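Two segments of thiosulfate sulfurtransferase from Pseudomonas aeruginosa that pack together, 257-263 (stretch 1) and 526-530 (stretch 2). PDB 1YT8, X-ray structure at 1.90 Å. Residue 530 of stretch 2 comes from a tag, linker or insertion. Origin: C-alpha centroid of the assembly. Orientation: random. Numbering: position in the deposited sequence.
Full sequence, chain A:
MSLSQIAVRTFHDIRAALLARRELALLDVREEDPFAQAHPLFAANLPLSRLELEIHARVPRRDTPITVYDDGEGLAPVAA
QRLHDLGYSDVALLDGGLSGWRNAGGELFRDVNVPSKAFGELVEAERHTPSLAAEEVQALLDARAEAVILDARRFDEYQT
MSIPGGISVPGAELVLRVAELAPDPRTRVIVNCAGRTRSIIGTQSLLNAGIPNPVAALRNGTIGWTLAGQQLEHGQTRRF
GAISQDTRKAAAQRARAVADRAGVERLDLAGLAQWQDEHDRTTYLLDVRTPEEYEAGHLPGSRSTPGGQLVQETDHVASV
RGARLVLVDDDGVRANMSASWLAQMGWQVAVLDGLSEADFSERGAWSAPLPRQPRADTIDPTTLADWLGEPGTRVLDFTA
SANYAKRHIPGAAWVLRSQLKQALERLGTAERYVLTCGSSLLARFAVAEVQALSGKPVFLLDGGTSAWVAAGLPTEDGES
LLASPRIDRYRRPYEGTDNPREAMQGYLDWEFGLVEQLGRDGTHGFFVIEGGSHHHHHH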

# COMPACT_ATOMS: atom_id res chain seq x y z
N ALA A 257 7.35 -23.04 -12.68
CA ALA A 257 6.58 -24.23 -12.32
C ALA A 257 5.55 -23.88 -11.25
O ALA A 257 4.41 -24.37 -11.27
N VAL A 258 5.94 -23.04 -10.29
CA VAL A 258 5.02 -22.63 -9.23
C VAL A 258 3.87 -21.83 -9.83
O VAL A 258 2.71 -22.04 -9.48
N ALA A 259 4.20 -20.92 -10.74
CA ALA A 259 3.19 -20.08 -11.39
C ALA A 259 2.23 -20.94 -12.21
O ALA A 259 1.01 -20.75 -12.15
N ASP A 260 2.76 -21.90 -12.96
CA ASP A 260 1.89 -22.77 -13.76
C ASP A 260 0.96 -23.55 -12.83
O ASP A 260 -0.22 -23.72 -13.13
N ARG A 261 1.51 -24.00 -11.71
CA ARG A 261 0.76 -24.77 -10.71
C ARG A 261 -0.41 -23.96 -10.16
O ARG A 261 -1.50 -24.49 -9.93
N ALA A 262 -0.19 -22.66 -9.96
CA ALA A 262 -1.22 -21.78 -9.41
C ALA A 262 -2.22 -21.28 -10.44
O ALA A 262 -3.19 -20.59 -10.10
N GLY A 263 -2.00 -21.61 -11.71
CA GLY A 263 -2.92 -21.19 -12.75
C GLY A 263 -2.63 -19.83 -13.33
O GLY A 263 -3.50 -19.22 -13.96
N PHE A 526 -10.14 -17.56 -1.91
CA PHE A 526 -8.72 -17.91 -1.79
C PHE A 526 -8.53 -19.42 -1.83
O PHE A 526 -9.42 -20.17 -1.43
N PHE A 527 -7.36 -19.85 -2.28
CA PHE A 527 -7.00 -21.26 -2.28
C PHE A 527 -5.48 -21.30 -2.11
O PHE A 527 -4.80 -20.32 -2.42
N VAL A 528 -4.96 -22.40 -1.57
CA VAL A 528 -3.53 -22.54 -1.35
C VAL A 528 -3.04 -23.80 -2.05
O VAL A 528 -3.49 -24.91 -1.75
N ILE A 529 -2.12 -23.64 -3.00
CA ILE A 529 -1.59 -24.78 -3.75
C ILE A 529 -0.70 -25.69 -2.92
O ILE A 529 -0.15 -25.29 -1.89
N GLU A 530 -0.58 -26.93 -3.40
CA GLU A 530 0.23 -27.97 -2.78
C GLU A 530 -0.31 -28.43 -1.44
O GLU A 530 -1.09 -29.39 -1.38

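The contact between the last turns of the helix in stretch 1 and the extended, irregular stretch 2 is small, burying 290 Å² in total, and it is built around I529. I529 CA lies 6.4 Å from A262 CA, the nearest backbone approach of the two segments.

The apolar part of the contact comes from the two branches of I529, whose CB points toward the helix. With chi1 in p and chi2 in t, I529 CD1 lies 4.1 Å from V258 CG1; V258 is in the t rotamer, and its CA-to-CB bond points sideways to stretch 2. The other branch covers A262: CG2 of I529 lies 3.9 Å from CA of A262 and 4.1 Å from its CB. V258 and A262 are four residues apart in the helix, and I529 touches both.

F527, also directed toward the helix, uses the p rotamer with chi2 at 86°. F527 CZ approaches A262 O at 3.7 Å, placing the carbonyl oxygen at the ring edge, near the ring plane. G263, which follows in a Schellman motif with positive phi, makes no contact with stretch 2.

The close polar approach involves the R261 guanidinium and E530 N. The CB of R261 points toward stretch 2, and its chain, with chi1 between wells at -149°, chi2 in m and chi3 in t, places the guanidinium so that E530 N and I529 CB lie over one of its faces. R261 NH1 is 3.3 Å from I529 CB and R261 NH2 is 2.9 Å from E530 N; both R261 NH2 and E530 N are donors, so this short approach is not a hydrogen bond. E530, a tag residue with chi1 in m, places CG 4.0 Å from R261 NE. No hydrogen bond joins the two stretches; the contacts between them are van der Waals packing and the close, unbonded approach of R261 to E530 N.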

# COMPACT_ATOMS: atom_id res chain seq x y z
CB ALA A 257 7.51 -25.33 -11.83
CB VAL A 258 5.75 -21.77 -8.17
CG1 VAL A 258 4.76 -21.28 -7.11
CG2 VAL A 258 6.85 -22.60 -7.51
CB ALA A 259 3.87 -19.06 -12.30
CB ASP A 260 2.71 -23.76 -14.60
CG ASP A 260 3.50 -23.08 -15.71
OD1 ASP A 260 3.08 -21.99 -16.17
OD2 ASP A 260 4.53 -23.64 -16.13
CB ARG A 261 1.70 -25.16 -9.57
CG ARG A 261 1.41 -26.49 -8.87
CD ARG A 261 0.10 -26.48 -8.10
NE ARG A 261 0.04 -27.60 -7.17
CZ ARG A 261 -0.99 -27.86 -6.36
NH1 ARG A 261 -2.06 -27.07 -6.37
NH2 ARG A 261 -0.95 -28.90 -5.54
CB ALA A 262 -0.56 -20.60 -8.71
CB PHE A 526 -8.13 -17.45 -0.45
CG PHE A 526 -8.16 -15.97 -0.22
CD1 PHE A 526 -8.31 -15.06 -1.26
CD2 PHE A 526 -7.99 -15.47 1.08
CE1 PHE A 526 -8.27 -13.68 -1.03
CE2 PHE A 526 -7.95 -14.09 1.32
CZ PHE A 526 -8.09 -13.20 0.26
CB PHE A 527 -7.44 -21.96 -3.58
CG PHE A 527 -6.76 -21.47 -4.83
CD1 PHE A 527 -5.54 -22.01 -5.23
CD2 PHE A 527 -7.34 -20.47 -5.61
CE1 PHE A 527 -4.90 -21.56 -6.38
CE2 PHE A 527 -6.71 -20.01 -6.76
CZ PHE A 527 -5.49 -20.55 -7.15
CB VAL A 528 -3.21 -22.63 0.16
CG1 VAL A 528 -1.71 -22.58 0.38
CG2 VAL A 528 -3.91 -21.49 0.91
CB ILE A 529 -0.78 -24.33 -4.99
CG1 ILE A 529 0.51 -23.62 -4.57
CG2 ILE A 529 -1.63 -23.41 -5.87
CD1 ILE A 529 1.42 -23.28 -5.73
CB GLU A 530 1.68 -27.51 -2.64
CG GLU A 530 2.29 -27.06 -3.96
CD GLU A 530 3.79 -27.25 -4.01
OE1 GLU A 530 4.25 -28.40 -3.83
OE2 GLU A 530 4.52 -26.25 -4.23